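Local structure of eukaryotic translation initiation factor 2D (Homo sapiens, 5W2F) at residues T14-E19 with I38-K43; N44-A49 with R56-L61; I145-Q148 with S153-V156; N157-P160 with L166-Q169. The protein delivers tRNA to the P-site of the eukaryotic ribosome without requiring GTP, and is represented here by its C-terminal part. All coordinates share one frame; numbering follows the deposited sequence. Where two conformers were deposited one is given.

Overall arrangement
The four contacts form two groups at opposite sides of the chain, with the centres of interactions 1 and 3 about 50 Å apart. Interactions 1 and 2 lie in the SWIB/MDM2 region, their centres about 10 Å apart, and meet through Tyr40 and Asp58 and through Leu16 and Leu61. Interactions 3 and 4, centres about 12 Å apart, share strand 154-158 in the SUI1 region. All are partly buried: in interaction 1 Leu16 and Tyr40 are buried, Glu19 and Lys43 exposed; in interaction 3 Gln147 and Ser153 are exposed. Chemically, interaction 1 has no hydrogen bond across it, interaction 2 has an arginine gripping backbone carbonyls, interaction 3 a glutamine oxygen and a water, and interaction 4 mainly strand pairing.

Interaction 1: residues T14-E19 with I38-K43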
loop_
_atom_site.group_PDB
_atom_site.type_symbol
_atom_site.label_atom_id
_atom_site.label_comp_id
_atom_site.label_asym_id
_atom_site.label_seq_id
_atom_site.Cartn_x
_atom_site.Cartn_y
_atom_site.Cartn_z
ATOM N N THR A 14 -15.526 13.224 0.826
ATOM C CA THR A 14 -16.800 12.610 0.455
ATOM C C THR A 14 -17.634 13.459 -0.504
ATOM O O THR A 14 -18.234 12.921 -1.429
ATOM C CB THR A 14 -17.627 12.215 1.696
ATOM O OG1 THR A 14 -17.727 13.319 2.592
ATOM C CG2 THR A 14 -16.950 11.086 2.408
ATOM N N LEU A 15 -17.633 14.781 -0.322
ATOM C CA LEU A 15 -18.415 15.651 -1.212
ATOM C C LEU A 15 -17.892 15.643 -2.648
ATOM O O LEU A 15 -18.681 15.750 -3.590
ATOM C CB LEU A 15 -18.508 17.084 -0.672
ATOM C CG LEU A 15 -19.209 17.240 0.682
ATOM C CD1 LEU A 15 -19.195 18.692 1.155
ATOM C CD2 LEU A 15 -20.631 16.703 0.602
ATOM N N LEU A 16 -16.580 15.494 -2.818
ATOM C CA LEU A 16 -16.002 15.391 -4.167
ATOM C C LEU A 16 -16.492 14.124 -4.860
ATOM O O LEU A 16 -16.828 14.157 -6.034
ATOM C CB LEU A 16 -14.473 15.411 -4.116
ATOM C CG LEU A 16 -13.680 15.165 -5.401
ATOM C CD1 LEU A 16 -14.076 16.186 -6.462
ATOM C CD2 LEU A 16 -12.189 15.254 -5.102
ATOM N N PHE A 17 -16.536 13.013 -4.122
ATOM C CA PHE A 17 -16.852 11.704 -4.694
ATOM C C PHE A 17 -18.331 11.342 -4.718
ATOM O O PHE A 17 -18.701 10.316 -5.306
ATOM C CB PHE A 17 -16.018 10.623 -3.981
ATOM C CG PHE A 17 -14.586 10.667 -4.402
ATOM C CD1 PHE A 17 -14.185 10.044 -5.576
ATOM C CD2 PHE A 17 -13.663 11.418 -3.694
ATOM C CE1 PHE A 17 -12.890 10.152 -6.016
ATOM C CE2 PHE A 17 -12.356 11.512 -4.125
ATOM C CZ PHE A 17 -11.969 10.887 -5.286
ATOM N N GLN A 18 -19.153 12.195 -4.101
ATOM C CA GLN A 18 -20.591 11.964 -3.916
ATOM C C GLN A 18 -21.325 11.719 -5.228
ATOM O O GLN A 18 -22.103 10.765 -5.322
ATOM C CB GLN A 18 -21.218 13.166 -3.181
ATOM C CG GLN A 18 -22.651 12.975 -2.731
ATOM C CD GLN A 18 -23.059 13.958 -1.646
ATOM O OE1 GLN A 18 -23.546 13.563 -0.591
ATOM N NE2 GLN A 18 -22.864 15.238 -1.902
ATOM N N GLU A 19 -21.079 12.563 -6.234
ATOM C CA GLU A 19 -21.804 12.453 -7.526
ATOM C C GLU A 19 -21.463 11.173 -8.276
ATOM O O GLU A 19 -22.343 10.569 -8.895
ATOM C CB GLU A 19 -21.532 13.673 -8.421
ATOM C CG GLU A 19 -22.064 13.601 -9.859
ATOM C CD GLU A 19 -23.565 13.377 -9.950
ATOM O OE1 GLU A 19 -24.304 13.814 -9.036
ATOM O OE2 GLU A 19 -24.005 12.772 -10.956
ATOM N N ILE A 38 -11.899 14.667 -13.391
ATOM C CA ILE A 38 -12.115 15.362 -14.658
ATOM C C ILE A 38 -13.605 15.612 -14.850
ATOM O O ILE A 38 -14.008 16.723 -15.208
ATOM C CB ILE A 38 -11.462 14.622 -15.834
ATOM C CG1 ILE A 38 -9.929 14.736 -15.718
ATOM C CG2 ILE A 38 -11.916 15.195 -17.168
ATOM C CD1 ILE A 38 -9.157 13.797 -16.616
ATOM N N ASN A 39 -14.421 14.588 -14.608
ATOM C CA ASN A 39 -15.867 14.738 -14.755
ATOM C C ASN A 39 -16.454 15.748 -13.778
ATOM O O ASN A 39 -17.355 16.518 -14.147
ATOM C CB ASN A 39 -16.579 13.405 -14.606
ATOM C CG ASN A 39 -16.361 12.492 -15.788
ATOM O OD1 ASN A 39 -15.969 12.929 -16.863
ATOM N ND2 ASN A 39 -16.611 11.208 -15.589
ATOM N N TYR A 40 -15.928 15.777 -12.555
ATOM C CA TYR A 40 -16.390 16.743 -11.567
ATOM C C TYR A 40 -16.148 18.169 -12.087
ATOM O O TYR A 40 -17.046 19.033 -12.048
ATOM C CB TYR A 40 -15.712 16.506 -10.202
ATOM C CG TYR A 40 -16.193 17.464 -9.146
ATOM C CD1 TYR A 40 -15.614 18.733 -8.989
ATOM C CD2 TYR A 40 -17.224 17.105 -8.291
ATOM C CE1 TYR A 40 -16.084 19.621 -8.030
ATOM C CE2 TYR A 40 -17.695 17.977 -7.330
ATOM C CZ TYR A 40 -17.132 19.235 -7.205
ATOM O OH TYR A 40 -17.635 20.080 -6.253
ATOM N N ALA A 41 -14.948 18.420 -12.595
ATOM C CA ALA A 41 -14.631 19.750 -13.095
ATOM C C ALA A 41 -15.518 20.150 -14.266
ATOM O O ALA A 41 -15.999 21.287 -14.333
ATOM C CB ALA A 41 -13.168 19.828 -13.487
ATOM N N LYS A 42 -15.754 19.214 -15.177
ATOM C CA LYS A 42 -16.563 19.500 -16.356
ATOM C C LYS A 42 -18.035 19.721 -15.968
ATOM O O LYS A 42 -18.668 20.712 -16.399
ATOM C CB LYS A 42 -16.403 18.384 -17.394
ATOM C CG LYS A 42 -15.024 18.387 -18.048
ATOM C CD LYS A 42 -14.697 17.130 -18.841
ATOM C CE LYS A 42 -15.470 16.989 -20.115
ATOM N NZ LYS A 42 -15.023 15.740 -20.805
ATOM N N LYS A 43 -18.564 18.825 -15.131
ATOM C CA LYS A 43 -19.964 18.903 -14.686
ATOM C C LYS A 43 -20.270 20.196 -13.933
ATOM O O LYS A 43 -21.381 20.727 -14.034
ATOM C CB LYS A 43 -20.321 17.682 -13.804
ATOM C CG LYS A 43 -21.754 17.657 -13.279
ATOM C CD LYS A 43 -21.978 16.554 -12.255
ATOM C CE LYS A 43 -23.202 16.845 -11.395
ATOM N NZ LYS A 43 -24.429 17.054 -12.213
#
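The phenol oxygen of Tyr40, whose ring lies against Leu16 in this contact, is hydrogen-bonded to Asp58 OD2, which holds the far end of the ring while Leu16 packs nearer its root. No hydrogen bond joins residues 14-19 to residues 38-43 directly, and the contact is mainly apolar packing. Leu16 CD1 comes down over one face of the ring, 3.6 Å from Tyr40 CG and 3.8 Å from the ring centroid. The direction from centroid to methyl is only 17° off the ring normal, which identifies a CH-pi contact over the face, displaced toward the CG side of the ring. Tyr40 sets its CG opposite its own backbone nitrogen (chi1 -178°), a torsion that carries the ring out toward Leu16. The carbonyl oxygen of Leu16 adds a looser contact, 3.7 Å from Tyr40 CD2.

A second, more exposed layer is formed by Glu19 and Lys43, which cross at about a right angle. Here methylene groups do the touching: Glu19 CG lies 3.8 Å from Lys43 CE. The charged ends remain further apart, with Glu19 OE2 4.5 Å from Lys43 NZ, so any attraction between them is probably long-range and no salt bridge is formed.

The contact thus joins residues 14-19, with their short helix, to the C-terminal part of helix 30-43. Helix 59-65 packs against both partners, through Leu61 on Leu16 and Tyr40 and through Ile60 on Tyr40, while Cys86 of helix 79-89 also touches Leu16.

Interaction 2: residues N44-A49 with R56-L61; sequences NDLVDA and RLDPIL
Leu46 and Arg56 bring their CA atoms to 5.1 Å, and Arg56 N donates to Leu46 O at 2.8 Å with an N-H...O angle of 166°. The side chain of Arg56 then turns back along the loop, bending at chi3 (-85°), so that NH2 reaches two more carbonyls: Asp45 O at 2.7 Å and Val47 O at 2.9 Å. Both N-H...O angles are 140°, and both acceptors lie somewhat outside the guanidinium plane, so two bent bonds hold one nitrogen while Leu46 O sits over a face of the group. Asp48 OD2 passes 3.9 Å from Arg56 CD without a salt bridge; its salt-bridge partner is Lys76.

The Leu46 side chain packs against Arg56 O, Asp58 and Leu61. Its CB lies 3.3 Å from Arg56 O, and its CD1 meets Leu61 CD1 at 3.8 Å, next to the carboxylate of Asp58. In that carboxylate OD1 accepts from Leu61 N at 3.0 Å, while OD2 is taken by Tyr40 OH. Helix 30-43 ends in a Schellman motif, with Leu46 N bonded to Ala41 O, Asp45 N to Lys42 O, and Asp45 at positive phi as C-prime residue; strand 54-56 follows, and Asp58 N-caps helix 59-65, within a SWIB/MDM2 region.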
loop_
_atom_site.group_PDB
_atom_site.type_symbol
_atom_site.label_atom_id
_atom_site.label_comp_id
_atom_site.label_asym_id
_atom_site.label_seq_id
_atom_site.Cartn_x
_atom_site.Cartn_y
_atom_site.Cartn_z
ATOM N N ASN A 44 -19.292 20.709 -13.184
ATOM C CA ASN A 44 -19.500 21.900 -12.355
ATOM C C ASN A 44 -18.983 23.197 -12.990
ATOM O O ASN A 44 -18.913 24.227 -12.325
ATOM C CB ASN A 44 -18.907 21.656 -10.963
ATOM C CG ASN A 44 -19.684 20.603 -10.198
ATOM O OD1 ASN A 44 -20.812 20.846 -9.767
ATOM N ND2 ASN A 44 -19.114 19.411 -10.083
ATOM N N ASP A 45 -18.666 23.140 -14.281
ATOM C CA ASP A 45 -18.235 24.305 -15.069
ATOM C C ASP A 45 -17.033 25.013 -14.465
ATOM O O ASP A 45 -17.001 26.236 -14.392
ATOM C CB ASP A 45 -19.393 25.296 -15.291
ATOM C CG ASP A 45 -20.523 24.688 -16.042
ATOM O OD1 ASP A 45 -20.238 23.982 -17.039
ATOM O OD2 ASP A 45 -21.691 24.935 -15.651
ATOM N N LEU A 46 -16.039 24.222 -14.060
ATOM C CA LEU A 46 -14.873 24.761 -13.358
ATOM C C LEU A 46 -13.719 25.060 -14.290
ATOM O O LEU A 46 -12.726 25.625 -13.858
ATOM C CB LEU A 46 -14.434 23.804 -12.265
ATOM C CG LEU A 46 -15.506 23.513 -11.207
ATOM C CD1 LEU A 46 -14.895 22.650 -10.109
ATOM C CD2 LEU A 46 -16.134 24.779 -10.619
ATOM N N VAL A 47 -13.800 24.642 -15.549
ATOM C CA VAL A 47 -12.670 24.875 -16.460
ATOM C C VAL A 47 -12.554 26.385 -16.712
ATOM O O VAL A 47 -13.559 27.060 -16.952
ATOM C CB VAL A 47 -12.827 24.120 -17.788
ATOM C CG1 VAL A 47 -11.618 24.351 -18.688
ATOM C CG2 VAL A 47 -13.031 22.636 -17.529
ATOM N N ASP A 48 -11.336 26.916 -16.605
ATOM C CA ASP A 48 -11.117 28.329 -16.863
ATOM C C ASP A 48 -11.383 28.644 -18.338
ATOM O O ASP A 48 -10.753 28.087 -19.241
ATOM C CB ASP A 48 -9.708 28.735 -16.461
ATOM C CG ASP A 48 -9.499 30.227 -16.490
ATOM O OD1 ASP A 48 -9.241 30.752 -17.557
ATOM O OD2 ASP A 48 -9.622 30.894 -15.435
ATOM N N ALA A 49 -12.311 29.550 -18.578
ATOM C CA ALA A 49 -12.681 29.863 -19.947
ATOM C C ALA A 49 -11.561 30.450 -20.780
ATOM O O ALA A 49 -11.509 30.241 -22.001
ATOM C CB ALA A 49 -13.883 30.788 -19.975
ATOM N N ARG A 56 -10.640 26.101 -12.101
ATOM C CA ARG A 56 -10.947 26.982 -10.985
ATOM C C ARG A 56 -11.571 26.123 -9.889
ATOM O O ARG A 56 -12.637 25.561 -10.068
ATOM C CB ARG A 56 -11.919 28.080 -11.403
ATOM C CG ARG A 56 -11.419 28.980 -12.523
ATOM C CD ARG A 56 -12.512 29.934 -13.022
ATOM N NE ARG A 56 -13.380 29.313 -14.042
ATOM C CZ ARG A 56 -14.609 28.804 -13.857
ATOM N NH1 ARG A 56 -15.234 28.839 -12.666
ATOM N NH2 ARG A 56 -15.246 28.269 -14.914
ATOM N N LEU A 57 -10.933 26.062 -8.738
ATOM C CA LEU A 57 -11.413 25.226 -7.668
ATOM C C LEU A 57 -12.654 25.852 -7.010
ATOM O O LEU A 57 -12.676 27.028 -6.668
ATOM C CB LEU A 57 -10.328 24.955 -6.638
ATOM C CG LEU A 57 -9.250 23.900 -6.972
ATOM C CD1 LEU A 57 -8.457 24.130 -8.225
ATOM C CD2 LEU A 57 -8.343 23.770 -5.762
ATOM N N ASP A 58 -13.685 25.034 -6.840
ATOM C CA ASP A 58 -14.898 25.430 -6.143
ATOM C C ASP A 58 -14.703 25.189 -4.644
ATOM O O ASP A 58 -13.636 24.699 -4.220
ATOM C CB ASP A 58 -16.105 24.684 -6.738
ATOM C CG ASP A 58 -16.102 23.187 -6.463
ATOM O OD1 ASP A 58 -15.061 22.621 -6.088
ATOM O OD2 ASP A 58 -17.169 22.576 -6.661
ATOM N N PRO A 59 -15.695 25.559 -3.827
ATOM C CA PRO A 59 -15.463 25.393 -2.398
ATOM C C PRO A 59 -15.191 23.965 -1.956
ATOM O O PRO A 59 -14.354 23.752 -1.078
ATOM C CB PRO A 59 -16.749 25.943 -1.785
ATOM C CG PRO A 59 -17.163 27.021 -2.739
ATOM C CD PRO A 59 -16.846 26.455 -4.091
ATOM N N ILE A 60 -15.862 22.998 -2.574
ATOM C CA ILE A 60 -15.618 21.589 -2.265
ATOM C C ILE A 60 -14.165 21.204 -2.529
ATOM O O ILE A 60 -13.512 20.604 -1.669
ATOM C CB ILE A 60 -16.613 20.685 -3.034
ATOM C CG1 ILE A 60 -17.980 20.776 -2.354
ATOM C CG2 ILE A 60 -16.127 19.236 -3.108
ATOM C CD1 ILE A 60 -19.123 20.226 -3.166
ATOM N N LEU A 61 -13.656 21.559 -3.705
ATOM C CA LEU A 61 -12.267 21.242 -4.019
ATOM C C LEU A 61 -11.286 21.992 -3.102
ATOM O O LEU A 61 -10.295 21.427 -2.657
ATOM C CB LEU A 61 -11.966 21.502 -5.492
ATOM C CG LEU A 61 -12.504 20.435 -6.441
ATOM C CD1 LEU A 61 -12.401 20.909 -7.880
ATOM C CD2 LEU A 61 -11.797 19.086 -6.220
#

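Interaction 3: residues I145-Q148 with S153-V156; sequences ILQQ and STTV
Ser153 meets Gln147 through a water: water 1 donates to Gln147 OE1 at 2.6 Å and is hydrogen-bonded to Ser153 OG at 2.7 Å. The serine CB points away from the helix, and the water spans the 4.3 Å between Gln147 OE1 and Ser153 OG.

At Thr154 the contact becomes direct. Its backbone N donates to Gln147 OE1 at 3.0 Å, with an N-H...O angle of 168° and the donor in the carbonyl plane, on a lone pair. The same side-chain oxygen thus takes two hydrogens, one from the main chain and one from solvent. A trans first torsion (chi1 -172°) and an extended chain carry Gln147 OE1 to the strand. This places the contact where a short loop links the end of helix 139-150 to the edge strand 154-158 of the SUI1 sheet, and the glutamine bonds the strand's first residue. Thr154 CB is directed at the helix: CG2 packs 3.6 Å from Gln147 N and 4.2 Å from Leu146 CB, while OG1 is hydrogen-bonded to Ala143 O one turn earlier.

Beyond it, Thr155 is tied to Gln169 by a backbone hydrogen bond, and Val156 packs on Pro139, Tyr140 and Ala143 of helix 139-150.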
loop_
_atom_site.group_PDB
_atom_site.type_symbol
_atom_site.label_atom_id
_atom_site.label_comp_id
_atom_site.label_asym_id
_atom_site.label_seq_id
_atom_site.Cartn_x
_atom_site.Cartn_y
_atom_site.Cartn_z
ATOM N N ILE A 145 4.644 -23.860 7.995
ATOM C CA ILE A 145 5.183 -24.272 6.708
ATOM C C ILE A 145 6.722 -24.300 6.746
ATOM O O ILE A 145 7.353 -25.267 6.300
ATOM C CB ILE A 145 4.700 -23.333 5.581
ATOM C CG1 ILE A 145 3.194 -23.499 5.333
ATOM C CG2 ILE A 145 5.493 -23.577 4.305
ATOM C CD1 ILE A 145 2.590 -22.359 4.542
ATOM N N LEU A 146 7.314 -23.230 7.270
ATOM C CA LEU A 146 8.763 -23.143 7.323
ATOM C C LEU A 146 9.395 -24.121 8.312
ATOM O O LEU A 146 10.497 -24.607 8.065
ATOM C CB LEU A 146 9.225 -21.721 7.642
ATOM C CG LEU A 146 8.941 -20.711 6.532
ATOM C CD1 LEU A 146 9.318 -19.324 7.020
ATOM C CD2 LEU A 146 9.753 -21.045 5.290
ATOM N N GLN A 147 8.719 -24.429 9.419
ATOM C CA GLN A 147 9.271 -25.409 10.359
ATOM C C GLN A 147 9.492 -26.762 9.647
ATOM O O GLN A 147 10.535 -27.409 9.839
ATOM C CB GLN A 147 8.382 -25.536 11.602
ATOM C CG GLN A 147 8.968 -26.382 12.743
ATOM C CD GLN A 147 8.318 -26.087 14.101
ATOM O OE1 GLN A 147 8.576 -25.060 14.752
ATOM N NE2 GLN A 147 7.488 -26.987 14.534
ATOM N N GLN A 148 8.538 -27.154 8.802
ATOM C CA GLN A 148 8.660 -28.363 7.980
ATOM C C GLN A 148 9.687 -28.212 6.862
ATOM O O GLN A 148 10.550 -29.070 6.716
ATOM C CB GLN A 148 7.302 -28.737 7.374
ATOM C CG GLN A 148 7.274 -30.041 6.575
ATOM C CD GLN A 148 7.498 -31.275 7.436
ATOM O OE1 GLN A 148 8.416 -32.065 7.188
ATOM N NE2 GLN A 148 6.661 -31.447 8.454
ATOM N N SER A 153 13.301 -25.060 14.064
ATOM C CA SER A 153 12.308 -24.479 14.932
ATOM C C SER A 153 11.894 -23.080 14.466
ATOM O O SER A 153 12.731 -22.247 14.124
ATOM C CB SER A 153 12.860 -24.371 16.339
ATOM O OG SER A 153 11.862 -23.892 17.212
ATOM N N THR A 154 10.590 -22.830 14.500
ATOM C CA THR A 154 10.050 -21.522 14.241
ATOM C C THR A 154 9.238 -21.051 15.406
ATOM O O THR A 154 8.626 -21.853 16.150
ATOM C CB THR A 154 9.150 -21.503 12.998
ATOM O OG1 THR A 154 7.998 -22.327 13.207
ATOM C CG2 THR A 154 9.900 -21.963 11.768
ATOM N N THR A 155 9.178 -19.741 15.536
ATOM C CA THR A 155 8.352 -19.065 16.540
ATOM C C THR A 155 7.726 -17.819 15.929
ATOM O O THR A 155 8.250 -17.277 14.952
ATOM C CB THR A 155 9.182 -18.622 17.768
ATOM O OG1 THR A 155 10.220 -17.725 17.359
ATOM C CG2 THR A 155 9.804 -19.800 18.461
ATOM N N VAL A 156 6.634 -17.367 16.523
ATOM C CA VAL A 156 5.998 -16.107 16.165
ATOM C C VAL A 156 5.998 -15.214 17.395
ATOM O O VAL A 156 5.589 -15.632 18.476
ATOM C CB VAL A 156 4.563 -16.332 15.697
ATOM C CG1 VAL A 156 3.868 -15.007 15.425
ATOM C CG2 VAL A 156 4.542 -17.259 14.498
HETATM O O HOH W 1 9.358 -24.812 17.202
#

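Interaction 4: residues N157-P160 with L166-Q169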
loop_
_atom_site.group_PDB
_atom_site.type_symbol
_atom_site.label_atom_id
_atom_site.label_comp_id
_atom_site.label_asym_id
_atom_site.label_seq_id
_atom_site.Cartn_x
_atom_site.Cartn_y
_atom_site.Cartn_z
ATOM N N ASN A 157 6.438 -13.978 17.210
ATOM C CA ASN A 157 6.575 -13.011 18.303
ATOM C C ASN A 157 6.206 -11.628 17.791
ATOM O O ASN A 157 6.237 -11.372 16.569
ATOM C CB ASN A 157 8.031 -12.898 18.784
ATOM C CG ASN A 157 8.621 -14.206 19.256
ATOM O OD1 ASN A 157 9.736 -14.570 18.877
ATOM N ND2 ASN A 157 7.894 -14.903 20.098
ATOM N N PRO A 158 5.913 -10.695 18.708
ATOM C CA PRO A 158 5.730 -9.306 18.266
ATOM C C PRO A 158 7.000 -8.752 17.628
ATOM O O PRO A 158 8.103 -8.995 18.118
ATOM C CB PRO A 158 5.404 -8.562 19.564
ATOM C CG PRO A 158 4.865 -9.609 20.464
ATOM C CD PRO A 158 5.652 -10.842 20.147
ATOM N N ALA A 159 6.837 -8.046 16.517
ATOM C CA ALA A 159 7.950 -7.417 15.846
ATOM C C ALA A 159 8.239 -6.101 16.546
ATOM O O ALA A 159 7.357 -5.285 16.685
ATOM C CB ALA A 159 7.622 -7.168 14.401
ATOM N N PRO A 160 9.479 -5.891 17.001
ATOM C CA PRO A 160 9.778 -4.616 17.665
ATOM C C PRO A 160 9.627 -3.433 16.722
ATOM O O PRO A 160 10.034 -3.504 15.548
ATOM C CB PRO A 160 11.227 -4.773 18.127
ATOM C CG PRO A 160 11.777 -5.893 17.337
ATOM C CD PRO A 160 10.644 -6.786 16.952
ATOM N N LEU A 166 3.337 -8.974 13.831
ATOM C CA LEU A 166 4.037 -10.165 14.267
ATOM C C LEU A 166 5.119 -10.498 13.264
ATOM O O LEU A 166 4.980 -10.234 12.064
ATOM C CB LEU A 166 3.075 -11.334 14.325
ATOM C CG LEU A 166 1.909 -11.171 15.307
ATOM C CD1 LEU A 166 0.961 -12.331 15.104
ATOM C CD2 LEU A 166 2.420 -11.089 16.721
ATOM N N GLN A 167 6.177 -11.097 13.770
ATOM C CA GLN A 167 7.252 -11.594 12.923
ATOM C C GLN A 167 7.455 -13.088 13.170
ATOM O O GLN A 167 7.101 -13.627 14.232
ATOM C CB GLN A 167 8.558 -10.842 13.187
ATOM C CG GLN A 167 9.088 -10.980 14.601
ATOM C CD GLN A 167 10.313 -10.133 14.799
ATOM O OE1 GLN A 167 10.512 -9.147 14.096
ATOM N NE2 GLN A 167 11.094 -10.467 15.776
ATOM N N VAL A 168 7.995 -13.761 12.165
ATOM C CA VAL A 168 8.386 -15.146 12.265
ATOM C C VAL A 168 9.893 -15.211 12.446
ATOM O O VAL A 168 10.633 -14.563 11.715
ATOM C CB VAL A 168 7.973 -15.928 11.017
ATOM C CG1 VAL A 168 8.456 -17.368 11.060
ATOM C CG2 VAL A 168 6.467 -15.851 10.821
ATOM N N GLN A 169 10.334 -16.014 13.406
ATOM C CA GLN A 169 11.737 -16.341 13.563
ATOM C C GLN A 169 11.944 -17.804 13.261
ATOM O O GLN A 169 11.178 -18.655 13.749
ATOM C CB GLN A 169 12.176 -16.004 14.964
ATOM C CG GLN A 169 12.207 -14.517 15.213
ATOM C CD GLN A 169 12.877 -14.166 16.532
ATOM O OE1 GLN A 169 12.781 -14.925 17.508
ATOM N NE2 GLN A 169 13.554 -13.011 16.577
#
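Asn157 and Gln167 satisfy each other's main chain in both directions. Gln167 N donates to Asn157 O at 2.8 Å with an N-H...O angle of 176°. In return, Asn157 N donates to Gln167 O at 3.1 Å. Asn157 O also receives a CA-H...O contact from Leu166 CA, 3.4 Å away. These bonds define an antiparallel hydrogen-bonded pair. Pro158 and Leu166 follow as a non-hydrogen-bonded pair; Leu166 N is satisfied by Glu133 OE1. The two strands, 154-158 and 166-171, form a beta hairpin at the edge of the SUI1 sheet, with 154-158 outermost and 166-171 bonded on its other flank to strand 124-130, where Val168 pairs with Val129.

The side chains of Asn157 and Gln167 share one face of this sheet. Gln167 keeps its CG between its backbone N and carbonyl carbon (chi1 62°) and extends past the turning chain, so that OE1 rests 3.5 Å from Ala159 CB and 3.7 Å from Pro160 CD, both carbon contacts. Farther along, Asn157 OD1 and Gln169 OE1 come to 3.4 Å; both are acceptors, so no bond links them, and their amide planes stand 84° apart. Gln169 OE1 accepts from Arg120 NH2, while Pro160 O is bonded by Arg130 NH2.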